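PDB 2ZZJ: glucuronan lyase A from Trichoderma reesei, which cleaves beta-1,4-glucuronan internally, as an endo-acting polysaccharide lyase of family 20, and carries a bound calcium ion. Local coordinates for residues A[29-32]-A[36-39]; A[70-75]-A[193-198]; A[81-86]-A[215-220]. All coordinates share one frame; numbering follows the deposited sequence.

Contact 1. Residues A[29-32]-A[36-39]; sequences NVVF and SALK. With CA (calcium ion), chain B.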
ATOM      1  N   ASN A  29     -16.944  12.409   9.430  1.00 23.00           N
ATOM      2  CA  ASN A  29     -18.181  11.606   9.337  1.00 23.91           C
ATOM      3  C   ASN A  29     -17.999  10.119   9.120  1.00 23.78           C
ATOM      4  O   ASN A  29     -18.886   9.334   9.435  1.00 24.98           O
ATOM      5  CB  ASN A  29     -19.134  12.155   8.262  1.00 24.55           C
ATOM      6  CG  ASN A  29     -18.523  12.148   6.863  1.00 25.84           C
ATOM      7  OD1 ASN A  29     -17.295  12.203   6.695  1.00 27.21           O
ATOM      8  ND2 ASN A  29     -19.389  12.108   5.844  1.00 28.27           N
ATOM      9  N   VAL A  30     -16.853   9.729   8.559  1.00 22.37           N
ATOM     10  CA  VAL A  30     -16.551   8.323   8.299  1.00 20.52           C
ATOM     11  C   VAL A  30     -15.175   8.134   8.919  1.00 19.74           C
ATOM     12  O   VAL A  30     -14.183   8.580   8.362  1.00 18.55           O
ATOM     13  CB  VAL A  30     -16.513   8.017   6.777  1.00 20.39           C
ATOM     14  CG1 VAL A  30     -16.138   6.548   6.526  1.00 19.25           C
ATOM     15  CG2 VAL A  30     -17.879   8.367   6.097  1.00 19.42           C
ATOM     16  N   VAL A  31     -15.152   7.542  10.105  1.00 19.30           N
ATOM     17  CA  VAL A  31     -13.955   7.528  10.954  1.00 19.92           C
ATOM     18  C   VAL A  31     -13.818   6.159  11.609  1.00 19.29           C
ATOM     19  O   VAL A  31     -14.810   5.584  12.037  1.00 18.37           O
ATOM     20  CB  VAL A  31     -14.033   8.647  12.033  1.00 20.56           C
ATOM     21  CG1 VAL A  31     -12.986   8.447  13.109  1.00 23.45           C
ATOM     22  CG2 VAL A  31     -13.878  10.019  11.387  1.00 21.10           C
ATOM     23  N   PHE A  32     -12.591   5.627  11.694  1.00 17.59           N
ATOM     24  CA  PHE A  32     -12.402   4.378  12.390  1.00 17.59           C
ATOM     25  C   PHE A  32     -12.240   4.564  13.922  1.00 18.50           C
ATOM     26  O   PHE A  32     -12.848   3.837  14.709  1.00 19.27           O
ATOM     27  CB  PHE A  32     -11.206   3.592  11.806  1.00 16.94           C
ATOM     28  CG  PHE A  32     -10.896   2.325  12.556  1.00 14.62           C
ATOM     29  CD1 PHE A  32     -11.809   1.258  12.557  1.00 14.46           C
ATOM     30  CD2 PHE A  32      -9.699   2.202  13.268  1.00 17.65           C
ATOM     31  CE1 PHE A  32     -11.551   0.081  13.273  1.00 15.30           C
ATOM     32  CE2 PHE A  32      -9.413   1.014  13.990  1.00 16.78           C
ATOM     33  CZ  PHE A  32     -10.354  -0.048  13.998  1.00 16.80           C
ATOM     34  N   SER A  36     -11.392  11.834  13.420  1.00 22.06           N
ATOM     35  CA  SER A  36     -10.842  12.216  12.142  1.00 20.61           C
ATOM     36  C   SER A  36     -10.414  10.982  11.373  1.00 19.74           C
ATOM     37  O   SER A  36      -9.959  10.005  11.976  1.00 19.28           O
ATOM     38  CB  SER A  36      -9.622  13.097  12.363  1.00 20.87           C
ATOM     39  OG  SER A  36      -9.297  13.759  11.158  1.00 23.59           O
ATOM     40  N   ALA A  37     -10.570  11.031  10.057  1.00 18.19           N
ATOM     41  CA  ALA A  37      -9.918  10.042   9.176  1.00 17.08           C
ATOM     42  C   ALA A  37      -9.543  10.733   7.866  1.00 16.51           C
ATOM     43  O   ALA A  37      -9.901  11.897   7.663  1.00 17.10           O
ATOM     44  CB  ALA A  37     -10.835   8.873   8.942  1.00 16.92           C
ATOM     45  N   LEU A  38      -8.872  10.019   6.964  1.00 15.47           N
ATOM     46  CA  LEU A  38      -8.519  10.575   5.668  1.00 15.01           C
ATOM     47  C   LEU A  38      -9.366   9.952   4.604  1.00 15.15           C
ATOM     48  O   LEU A  38      -9.595   8.749   4.650  1.00 14.10           O
ATOM     49  CB  LEU A  38      -7.051  10.320   5.350  1.00 14.63           C
ATOM     50  CG  LEU A  38      -6.068  11.033   6.282  1.00 16.43           C
ATOM     51  CD1 LEU A  38      -4.618  10.625   5.978  1.00 16.33           C
ATOM     52  CD2 LEU A  38      -6.214  12.568   6.183  1.00 17.08           C
ATOM     53  N   LYS A  39      -9.845  10.772   3.666  1.00 14.84           N
ATOM     54  CA  LYS A  39     -10.606  10.283   2.511  1.00 15.65           C
ATOM     55  C   LYS A  39      -9.772  10.505   1.255  1.00 15.64           C
ATOM     56  O   LYS A  39      -9.330  11.630   0.993  1.00 15.80           O
ATOM     57  CB  LYS A  39     -11.941  11.021   2.387  1.00 16.04           C
ATOM     58  CG  LYS A  39     -12.784  10.535   1.206  1.00 15.90           C
ATOM     59  CD  LYS A  39     -14.144  11.227   1.146  1.00 18.79           C
ATOM     60  CE  LYS A  39     -13.975  12.730   0.904  1.00 23.15           C
ATOM     61  NZ  LYS A  39     -15.311  13.271   0.425  1.00 27.98           N
TER
HETATM   62 CA    CA B 239      -8.812   8.630  13.542  1.00 17.46          CA
HETATM   63  O   HOH W   1      -8.706  10.738  14.853  1.00 16.28           O
HETATM   64  O   HOH W   2      -7.479   7.437  15.156  1.00 21.44           O
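Val31 lays its two methyl branches against the backbone of Ser36, while the methyl of Ala37 closes on the backbone of the opposite segment. The CG1 branch of Val31 comes to 3.6 Å from Ser36 O, and its CG2 branch lies 3.7 Å from Ala37 N, so the isopropyl group spans the peptide that joins Ser36 to Ala37. CG1 stands anti to the backbone N of Val31 (chi1 167°), which leaves CG2 beside that nitrogen; between them the branches meet both the oxygen and the nitrogen end of the peptide. Side chain to side chain, Val31 CG2 and Ala37 CB are 4.1 Å apart. Ala37 CB also sits 3.4 Å from Val30 O, a carbonyl that the contact buries and that has no polar partner anywhere in the model.

The peptide that Val31 covers belongs to the calcium site. Ser36 O binds the calcium ion at 2.4 Å, and two waters bind the same ion, one at 2.4 Å and the other at 2.5 Å. The farther of these waters also accepts a weak hydrogen bond from Ser36 N. Asp7 O, Lys33 O and a carboxylate oxygen of Asp222 are further ligands. Ser36 turns its hydroxyl elsewhere, to Gly8 O, and strand 37-43 begins at Ala37 with a backbone pairing to Val27.

Across the contact the segments meet by van der Waals packing alone, without direct hydrogen bonds, while calcium gathers Lys33 O and Ser36 O at the short link between them. Calcium draws on the carbonyl of Ser36, not its hydroxyl, and would be expected to polarise the very peptide against which Val31 packs.

Contact 2. Residues A[70-75]-A[193-198]; sequences YGFAFR and FQFRVG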
ATOM      1  N   TYR A  70       3.730  -2.956  10.319  1.00 11.40           N
ATOM      2  CA  TYR A  70       2.953  -1.850   9.739  1.00 11.01           C
ATOM      3  C   TYR A  70       1.478  -2.162   9.981  1.00 10.96           C
ATOM      4  O   TYR A  70       1.062  -3.310   9.832  1.00 10.74           O
ATOM      5  CB  TYR A  70       3.176  -1.798   8.218  1.00 11.06           C
ATOM      6  CG  TYR A  70       4.648  -1.689   7.888  1.00 12.07           C
ATOM      7  CD1 TYR A  70       5.266  -0.429   7.743  1.00 13.38           C
ATOM      8  CD2 TYR A  70       5.444  -2.832   7.801  1.00 15.09           C
ATOM      9  CE1 TYR A  70       6.662  -0.337   7.480  1.00 13.47           C
ATOM     10  CE2 TYR A  70       6.825  -2.731   7.550  1.00 14.08           C
ATOM     11  CZ  TYR A  70       7.395  -1.490   7.374  1.00 15.73           C
ATOM     12  OH  TYR A  70       8.741  -1.399   7.127  1.00 16.31           O
ATOM     13  N   GLY A  71       0.686  -1.152  10.316  1.00 10.65           N
ATOM     14  CA  GLY A  71      -0.750  -1.353  10.535  1.00  9.21           C
ATOM     15  C   GLY A  71      -1.490  -0.174   9.909  1.00  9.47           C
ATOM     16  O   GLY A  71      -0.993   0.972   9.926  1.00 10.24           O
ATOM     17  N   PHE A  72      -2.669  -0.424   9.365  1.00  8.55           N
ATOM     18  CA  PHE A  72      -3.570   0.680   8.962  1.00  8.93           C
ATOM     19  C   PHE A  72      -4.979   0.184   8.883  1.00  9.95           C
ATOM     20  O   PHE A  72      -5.217  -1.046   8.746  1.00  9.37           O
ATOM     21  CB  PHE A  72      -3.171   1.338   7.655  1.00  8.93           C
ATOM     22  CG  PHE A  72      -3.162   0.398   6.466  1.00  8.98           C
ATOM     23  CD1 PHE A  72      -4.227   0.393   5.574  1.00 11.79           C
ATOM     24  CD2 PHE A  72      -2.080  -0.465   6.251  1.00 12.40           C
ATOM     25  CE1 PHE A  72      -4.227  -0.477   4.442  1.00 11.59           C
ATOM     26  CE2 PHE A  72      -2.064  -1.335   5.147  1.00 10.75           C
ATOM     27  CZ  PHE A  72      -3.138  -1.343   4.251  1.00 11.67           C
ATOM     28  N   ALA A  73      -5.916   1.124   9.016  1.00  9.31           N
ATOM     29  CA  ALA A  73      -7.296   0.769   8.743  1.00 10.10           C
ATOM     30  C   ALA A  73      -7.698   1.379   7.408  1.00 10.52           C
ATOM     31  O   ALA A  73      -7.254   2.477   7.069  1.00 10.75           O
ATOM     32  CB  ALA A  73      -8.209   1.276   9.857  1.00 10.02           C
ATOM     33  N   PHE A  74      -8.537   0.689   6.655  1.00 10.18           N
ATOM     34  CA  PHE A  74      -9.082   1.247   5.398  1.00  9.82           C
ATOM     35  C   PHE A  74     -10.526   0.814   5.187  1.00 10.43           C
ATOM     36  O   PHE A  74     -10.978  -0.160   5.784  1.00 10.11           O
ATOM     37  CB  PHE A  74      -8.221   0.877   4.176  1.00 10.66           C
ATOM     38  CG  PHE A  74      -8.471  -0.521   3.664  1.00  9.49           C
ATOM     39  CD1 PHE A  74      -9.379  -0.745   2.632  1.00 10.24           C
ATOM     40  CD2 PHE A  74      -7.838  -1.623   4.277  1.00  9.84           C
ATOM     41  CE1 PHE A  74      -9.640  -2.067   2.157  1.00 11.00           C
ATOM     42  CE2 PHE A  74      -8.097  -2.965   3.821  1.00 13.81           C
ATOM     43  CZ  PHE A  74      -8.996  -3.159   2.770  1.00 12.71           C
ATOM     44  N   ARG A  75     -11.224   1.547   4.324  1.00 11.23           N
ATOM     45  CA  ARG A  75     -12.634   1.341   4.094  1.00 10.95           C
ATOM     46  C   ARG A  75     -12.933   1.704   2.651  1.00 11.67           C
ATOM     47  O   ARG A  75     -12.593   2.798   2.195  1.00 10.97           O
ATOM     48  CB  ARG A  75     -13.427   2.254   5.024  1.00 11.74           C
ATOM     49  CG  ARG A  75     -14.946   2.119   4.867  1.00 12.33           C
ATOM     50  CD  ARG A  75     -15.602   3.226   5.659  1.00 17.06           C
ATOM     51  NE  ARG A  75     -17.061   3.114   5.674  1.00 18.90           N
ATOM     52  CZ  ARG A  75     -17.854   3.634   4.744  1.00 21.76           C
ATOM     53  NH1 ARG A  75     -17.341   4.271   3.718  1.00 19.32           N
ATOM     54  NH2 ARG A  75     -19.178   3.520   4.850  1.00 23.01           N
ATOM     55  N   PHE A 193      12.964   2.667   1.373  1.00 22.52           N
ATOM     56  CA  PHE A 193      11.656   2.634   0.689  1.00 21.14           C
ATOM     57  C   PHE A 193      10.654   3.431   1.503  1.00 20.10           C
ATOM     58  O   PHE A 193      10.597   3.273   2.740  1.00 19.34           O
ATOM     59  CB  PHE A 193      11.176   1.210   0.636  1.00 20.70           C
ATOM     60  CG  PHE A 193      11.801   0.384  -0.466  1.00 22.56           C
ATOM     61  CD1 PHE A 193      11.103   0.165  -1.656  1.00 20.49           C
ATOM     62  CD2 PHE A 193      13.084  -0.189  -0.312  1.00 23.94           C
ATOM     63  CE1 PHE A 193      11.659  -0.623  -2.675  1.00 23.11           C
ATOM     64  CE2 PHE A 193      13.654  -0.992  -1.326  1.00 23.21           C
ATOM     65  CZ  PHE A 193      12.957  -1.199  -2.507  1.00 21.44           C
ATOM     66  N   GLN A 194       9.860   4.255   0.826  1.00 18.71           N
ATOM     67  CA  GLN A 194       8.762   4.974   1.463  1.00 18.86           C
ATOM     68  C   GLN A 194       7.640   3.985   1.748  1.00 17.96           C
ATOM     69  O   GLN A 194       7.533   2.957   1.088  1.00 17.44           O
ATOM     70  CB  GLN A 194       8.202   6.042   0.538  1.00 18.52           C
ATOM     71  CG  GLN A 194       9.227   6.966  -0.094  1.00 22.11           C
ATOM     72  CD  GLN A 194       8.578   7.904  -1.042  1.00 26.83           C
ATOM     73  OE1 GLN A 194       7.506   7.620  -1.583  1.00 29.03           O
ATOM     74  NE2 GLN A 194       9.220   9.051  -1.275  1.00 31.36           N
ATOM     75  N   PHE A 195       6.818   4.302   2.748  1.00 17.11           N
ATOM     76  CA  PHE A 195       5.585   3.555   2.989  1.00 16.00           C
ATOM     77  C   PHE A 195       4.479   4.537   2.647  1.00 15.22           C
ATOM     78  O   PHE A 195       4.367   5.610   3.269  1.00 15.65           O
ATOM     79  CB  PHE A 195       5.515   3.133   4.448  1.00 15.87           C
ATOM     80  CG  PHE A 195       4.217   2.475   4.827  1.00 15.47           C
ATOM     81  CD1 PHE A 195       3.618   1.531   3.982  1.00 16.03           C
ATOM     82  CD2 PHE A 195       3.586   2.818   6.032  1.00 16.06           C
ATOM     83  CE1 PHE A 195       2.402   0.892   4.335  1.00 16.13           C
ATOM     84  CE2 PHE A 195       2.347   2.184   6.405  1.00 13.94           C
ATOM     85  CZ  PHE A 195       1.770   1.240   5.559  1.00 15.03           C
ATOM     86  N   ARG A 196       3.690   4.204   1.629  1.00 13.56           N
ATOM     87  CA  ARG A 196       2.585   5.055   1.229  1.00 13.10           C
ATOM     88  C   ARG A 196       1.255   4.355   1.484  1.00 13.29           C
ATOM     89  O   ARG A 196       1.123   3.124   1.255  1.00 11.81           O
ATOM     90  CB  ARG A 196       2.651   5.369  -0.256  1.00 13.73           C
ATOM     91  CG  ARG A 196       3.957   6.017  -0.693  1.00 14.88           C
ATOM     92  CD  ARG A 196       3.789   6.412  -2.117  1.00 19.00           C
ATOM     93  NE  ARG A 196       5.008   7.015  -2.646  1.00 18.38           N
ATOM     94  CZ  ARG A 196       5.176   7.294  -3.934  1.00 24.17           C
ATOM     95  NH1 ARG A 196       4.200   7.029  -4.820  1.00 22.34           N
ATOM     96  NH2 ARG A 196       6.328   7.821  -4.331  1.00 23.21           N
ATOM     97  N   VAL A 197       0.272   5.130   1.942  1.00 13.00           N
ATOM     98  CA  VAL A 197      -1.102   4.612   1.935  1.00 12.84           C
ATOM     99  C   VAL A 197      -1.977   5.514   1.070  1.00 12.92           C
ATOM    100  O   VAL A 197      -1.822   6.754   1.064  1.00 12.64           O
ATOM    101  CB  VAL A 197      -1.720   4.337   3.366  1.00 14.41           C
ATOM    102  CG1 VAL A 197      -0.859   3.346   4.182  1.00 16.09           C
ATOM    103  CG2 VAL A 197      -2.011   5.645   4.129  1.00 14.73           C
ATOM    104  N   GLY A 198      -2.897   4.913   0.327  1.00 11.56           N
ATOM    105  CA  GLY A 198      -3.792   5.715  -0.482  1.00 11.24           C
ATOM    106  C   GLY A 198      -4.275   5.013  -1.731  1.00 11.92           C
ATOM    107  O   GLY A 198      -3.752   3.955  -2.110  1.00 12.62           O
TER
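Strands 70-75 and 193-197 run nearly parallel, 16° apart in direction, with axes 10.1 Å from each other at the closest, a separation that belongs to facing sheets and not to paired neighbours. They belong to the two facing sheets of the beta-jelly roll, and the contact is part of its buried core. Strand 66-76 pairs with 152-160 and 216-227 in one sheet, strand 192-197 with 53-63 and 86-95 in the other.

Tyr70 and Phe195 meet edge-to-face: the edge of the tyrosine ring is directed at the face of the phenylalanine, centroids 5.2 Å apart and planes at 59°. Tyr70 CD1 makes the approach, 4.0 Å from Phe195 CD2 and offset toward the rim of the Phe195 ring. With CG anti to the backbone N, the Phe195 ring leans along its strand toward Val197, which brings its CZ near Phe72; the Tyr70 and Phe195 side chains slide past each other in opposite directions. Phe92 joins the cluster, stacking on Phe195 and meeting Tyr70 edge-to-face. The tyrosine hydroxyl is satisfied within the core by hydrogen bonds with Gly61 O and Trp160 NE1.

One step further along, Phe72 packs against two residues of the facing strand. Its CD2 atom lies 4.3 Å from Phe195 CZ, at the edge of the Phe195 ring, while Val197 sets a methyl over one face of the Phe72 ring. Ile112 adds a further side chain against Phe72.

On the other side of strand 193-197, Arg196 holds Gln194 side-on. Arg196 NE and NH2 both donate to Gln194 OE1, while NH1 makes a salt bridge with Glu55. The straighter bond to Gln194 OE1 comes from Arg196 NE, at 2.8 Å with an N-H...O angle of 154°.

Contact 3. Residues A[81-86]-A[215-220]; sequences QFQPQS and GFRQVW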
ATOM      1  N   GLN A  81     -17.831  -0.534  -6.565  1.00 15.74           N
ATOM      2  CA  GLN A  81     -18.204  -1.387  -7.698  1.00 16.27           C
ATOM      3  C   GLN A  81     -17.043  -2.327  -7.926  1.00 15.84           C
ATOM      4  O   GLN A  81     -16.010  -1.954  -8.507  1.00 15.76           O
ATOM      5  CB  GLN A  81     -18.516  -0.510  -8.933  1.00 14.96           C
ATOM      6  CG  GLN A  81     -19.237  -1.256 -10.051  1.00 17.54           C
ATOM      7  CD  GLN A  81     -19.409  -0.382 -11.277  1.00 17.36           C
ATOM      8  OE1 GLN A  81     -18.643  -0.482 -12.234  1.00 20.01           O
ATOM      9  NE2 GLN A  81     -20.356   0.526 -11.221  1.00 17.02           N
ATOM     10  N   PHE A  82     -17.193  -3.567  -7.471  1.00 17.01           N
ATOM     11  CA  PHE A  82     -16.111  -4.527  -7.565  1.00 17.55           C
ATOM     12  C   PHE A  82     -15.879  -4.845  -9.045  1.00 18.69           C
ATOM     13  O   PHE A  82     -16.860  -5.099  -9.801  1.00 19.40           O
ATOM     14  CB  PHE A  82     -16.436  -5.783  -6.723  1.00 17.46           C
ATOM     15  CG  PHE A  82     -16.463  -5.525  -5.244  1.00 17.31           C
ATOM     16  CD1 PHE A  82     -15.271  -5.552  -4.499  1.00 18.10           C
ATOM     17  CD2 PHE A  82     -17.654  -5.234  -4.591  1.00 15.37           C
ATOM     18  CE1 PHE A  82     -15.278  -5.301  -3.137  1.00 17.05           C
ATOM     19  CE2 PHE A  82     -17.678  -4.996  -3.229  1.00 18.90           C
ATOM     20  CZ  PHE A  82     -16.470  -5.012  -2.489  1.00 19.80           C
ATOM     21  N   GLN A  83     -14.599  -4.815  -9.446  1.00 18.37           N
ATOM     22  CA  GLN A  83     -14.134  -5.029 -10.817  1.00 18.88           C
ATOM     23  C   GLN A  83     -12.793  -5.747 -10.795  1.00 20.15           C
ATOM     24  O   GLN A  83     -12.050  -5.660  -9.787  1.00 19.24           O
ATOM     25  CB  GLN A  83     -14.026  -3.694 -11.596  1.00 18.95           C
ATOM     26  CG  GLN A  83     -15.335  -2.974 -11.802  1.00 19.28           C
ATOM     27  CD  GLN A  83     -16.285  -3.704 -12.766  1.00 21.21           C
ATOM     28  OE1 GLN A  83     -15.940  -4.736 -13.339  1.00 18.12           O
ATOM     29  NE2 GLN A  83     -17.470  -3.152 -12.947  1.00 18.97           N
ATOM     30  N   PRO A  84     -12.487  -6.515 -11.868  1.00 19.72           N
ATOM     31  CA  PRO A  84     -11.258  -7.283 -11.999  1.00 20.14           C
ATOM     32  C   PRO A  84      -9.962  -6.481 -12.085  1.00 20.05           C
ATOM     33  O   PRO A  84      -8.883  -7.066 -11.952  1.00 20.87           O
ATOM     34  CB  PRO A  84     -11.449  -8.058 -13.323  1.00 21.35           C
ATOM     35  CG  PRO A  84     -12.631  -7.460 -14.004  1.00 20.68           C
ATOM     36  CD  PRO A  84     -13.437  -6.756 -12.986  1.00 21.05           C
ATOM     37  N   GLN A  85     -10.048  -5.180 -12.358  1.00 19.23           N
ATOM     38  CA  GLN A  85      -8.847  -4.331 -12.387  1.00 19.25           C
ATOM     39  C   GLN A  85      -8.289  -4.183 -10.976  1.00 18.59           C
ATOM     40  O   GLN A  85      -8.978  -4.482 -10.003  1.00 19.96           O
ATOM     41  CB  GLN A  85      -9.145  -2.956 -12.979  1.00 17.75           C
ATOM     42  CG  GLN A  85      -9.349  -2.974 -14.506  1.00 19.85           C
ATOM     43  CD  GLN A  85      -9.532  -1.597 -15.095  1.00 18.28           C
ATOM     44  OE1 GLN A  85     -10.381  -0.827 -14.662  1.00 19.58           O
ATOM     45  NE2 GLN A  85      -8.780  -1.306 -16.153  1.00 22.44           N
ATOM     46  N   SER A  86      -7.036  -3.747 -10.879  1.00 18.23           N
ATOM     47  CA  SER A  86      -6.432  -3.406  -9.589  1.00 16.49           C
ATOM     48  C   SER A  86      -6.770  -1.991  -9.177  1.00 15.84           C
ATOM     49  O   SER A  86      -6.656  -1.076  -9.982  1.00 15.77           O
ATOM     50  CB  SER A  86      -4.910  -3.519  -9.672  1.00 16.45           C
ATOM     51  OG  SER A  86      -4.284  -2.825  -8.589  1.00 17.40           O
ATOM     52  N   GLY A 215     -16.298   5.575 -12.248  1.00 18.95           N
ATOM     53  CA  GLY A 215     -15.093   6.361 -12.510  1.00 18.14           C
ATOM     54  C   GLY A 215     -14.703   7.256 -11.350  1.00 18.16           C
ATOM     55  O   GLY A 215     -13.606   7.831 -11.353  1.00 19.01           O
ATOM     56  N   PHE A 216     -15.578   7.373 -10.360  1.00 16.88           N
ATOM     57  CA  PHE A 216     -15.268   8.111  -9.147  1.00 16.63           C
ATOM     58  C   PHE A 216     -15.128   7.118  -8.000  1.00 16.42           C
ATOM     59  O   PHE A 216     -16.120   6.527  -7.549  1.00 17.53           O
ATOM     60  CB  PHE A 216     -16.369   9.117  -8.831  1.00 16.72           C
ATOM     61  CG  PHE A 216     -16.136   9.911  -7.572  1.00 17.83           C
ATOM     62  CD1 PHE A 216     -15.005  10.733  -7.449  1.00 18.40           C
ATOM     63  CD2 PHE A 216     -17.078   9.891  -6.525  1.00 16.60           C
ATOM     64  CE1 PHE A 216     -14.792  11.519  -6.286  1.00 19.17           C
ATOM     65  CE2 PHE A 216     -16.867  10.646  -5.379  1.00 17.34           C
ATOM     66  CZ  PHE A 216     -15.710  11.452  -5.254  1.00 19.99           C
ATOM     67  N   ARG A 217     -13.906   6.970  -7.518  1.00 15.45           N
ATOM     68  CA  ARG A 217     -13.585   5.919  -6.546  1.00 14.62           C
ATOM     69  C   ARG A 217     -13.191   6.546  -5.222  1.00 14.70           C
ATOM     70  O   ARG A 217     -12.451   7.520  -5.219  1.00 14.79           O
ATOM     71  CB  ARG A 217     -12.450   5.054  -7.075  1.00 13.99           C
ATOM     72  CG  ARG A 217     -12.807   4.211  -8.328  1.00 12.89           C
ATOM     73  CD  ARG A 217     -13.555   2.947  -7.879  1.00 14.77           C
ATOM     74  NE  ARG A 217     -14.106   2.189  -9.007  1.00 14.74           N
ATOM     75  CZ  ARG A 217     -14.506   0.923  -8.928  1.00 16.76           C
ATOM     76  NH1 ARG A 217     -14.396   0.248  -7.766  1.00 12.84           N
ATOM     77  NH2 ARG A 217     -14.981   0.315 -10.025  1.00 15.07           N
ATOM     78  N   GLN A 218     -13.662   5.982  -4.108  1.00 13.58           N
ATOM     79  CA  GLN A 218     -13.388   6.541  -2.767  1.00 13.24           C
ATOM     80  C   GLN A 218     -12.937   5.475  -1.769  1.00 12.58           C
ATOM     81  O   GLN A 218     -13.574   4.418  -1.644  1.00 13.04           O
ATOM     82  CB  GLN A 218     -14.617   7.223  -2.182  1.00 14.16           C
ATOM     83  CG  GLN A 218     -15.356   8.178  -3.150  1.00 16.89           C
ATOM     84  CD  GLN A 218     -16.624   8.651  -2.554  1.00 19.90           C
ATOM     85  OE1 GLN A 218     -17.703   8.135  -2.860  1.00 22.04           O
ATOM     86  NE2 GLN A 218     -16.515   9.630  -1.683  1.00 21.15           N
ATOM     87  N   VAL A 219     -11.856   5.773  -1.041  1.00 11.90           N
ATOM     88  CA  VAL A 219     -11.321   4.872  -0.008  1.00 11.48           C
ATOM     89  C   VAL A 219     -10.917   5.761   1.179  1.00 12.52           C
ATOM     90  O   VAL A 219     -10.318   6.833   0.960  1.00 13.36           O
ATOM     91  CB  VAL A 219     -10.101   4.061  -0.498  1.00 12.23           C
ATOM     92  CG1 VAL A 219      -9.611   3.102   0.672  1.00 10.91           C
ATOM     93  CG2 VAL A 219     -10.447   3.249  -1.772  1.00 11.80           C
ATOM     94  N   TRP A 220     -11.276   5.357   2.396  1.00 10.89           N
ATOM     95  CA  TRP A 220     -10.929   6.074   3.620  1.00 11.17           C
ATOM     96  C   TRP A 220      -9.797   5.328   4.337  1.00 10.96           C
ATOM     97  O   TRP A 220      -9.675   4.099   4.173  1.00  9.80           O
ATOM     98  CB  TRP A 220     -12.127   6.164   4.551  1.00 12.30           C
ATOM     99  CG  TRP A 220     -13.220   7.076   4.076  1.00 13.99           C
ATOM    100  CD1 TRP A 220     -13.530   8.325   4.566  1.00 17.68           C
ATOM    101  CD2 TRP A 220     -14.125   6.833   3.010  1.00 14.38           C
ATOM    102  NE1 TRP A 220     -14.619   8.862   3.873  1.00 15.30           N
ATOM    103  CE2 TRP A 220     -14.990   7.959   2.916  1.00 15.81           C
ATOM    104  CE3 TRP A 220     -14.303   5.773   2.121  1.00 13.03           C
ATOM    105  CZ2 TRP A 220     -15.989   8.045   1.958  1.00 16.76           C
ATOM    106  CZ3 TRP A 220     -15.340   5.857   1.178  1.00 16.39           C
ATOM    107  CH2 TRP A 220     -16.153   6.979   1.105  1.00 16.07           C
TER
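Hydrogen bonding carries this contact: Arg217 takes hold of the backbone carbonyl of Gln81 end-on, with both terminal nitrogens on one oxygen. Arg217 NH1 is 2.8 Å from Gln81 O, and Arg217 NH2 is 2.9 Å from the same atom. The oxygen lies at the edge of the guanidinium, close to its plane, but the two donors use it differently. NH2 comes in the carbonyl plane on a lone pair, whereas NH1 stands above that plane. Both bonds are bent at the hydrogen, at 137° for NH2 and 141° for NH1, as expected when one acceptor sits in the fork of two N-H groups. The arginine chain folds at its second torsion (chi2 -81°), carrying the guanidinium from the strand to the loop.

Packing is sparse. Gln81 CB and Gln83 CG each come to 3.8 Å from Arg217 NH2, and the side chains of Gln83 and Arg217 cross at about a right angle.

Within the loop, Gln83 NE2 donates to Gln81 OE1 at 3.0 Å, tying together the two side chains that lie against Arg217 NH2. Gln81 OE1 also accepts from Thr213 N. Arg217 gives its NE to Gln214 O and makes a cation-pi contact with Trp80, so several partners limit how the guanidinium can turn.

Away from the annotated calcium site, the arrangement ties the crossover loop between strands 66-76 and 86-95, which lie in different sheets, to the start of strand 216-227: a connection between the layers of a beta-jelly roll.

All three contacts reach one sheet of the jelly roll. Strand 216-227 lies between 37-43 of contact 1 and 66-76 of contact 2, and supplies the second segment of contact 3. Trp220 joins them: its N is 2.9 Å from Arg75 O, a probable hydrogen bond, and its NE1 packs 3.6 Å from Val30 CB. Contacts 1 and 2, with centres about 15 Å apart, touch where Val30 CG1 lies 3.5 Å from Arg75 CD. The calcium ion belongs to contact 1. In contact 2 the side chain of Phe72 is about 11 Å from the calcium ion. Contact 3, centred about 18 Å from contact 1, is away from the annotated sites.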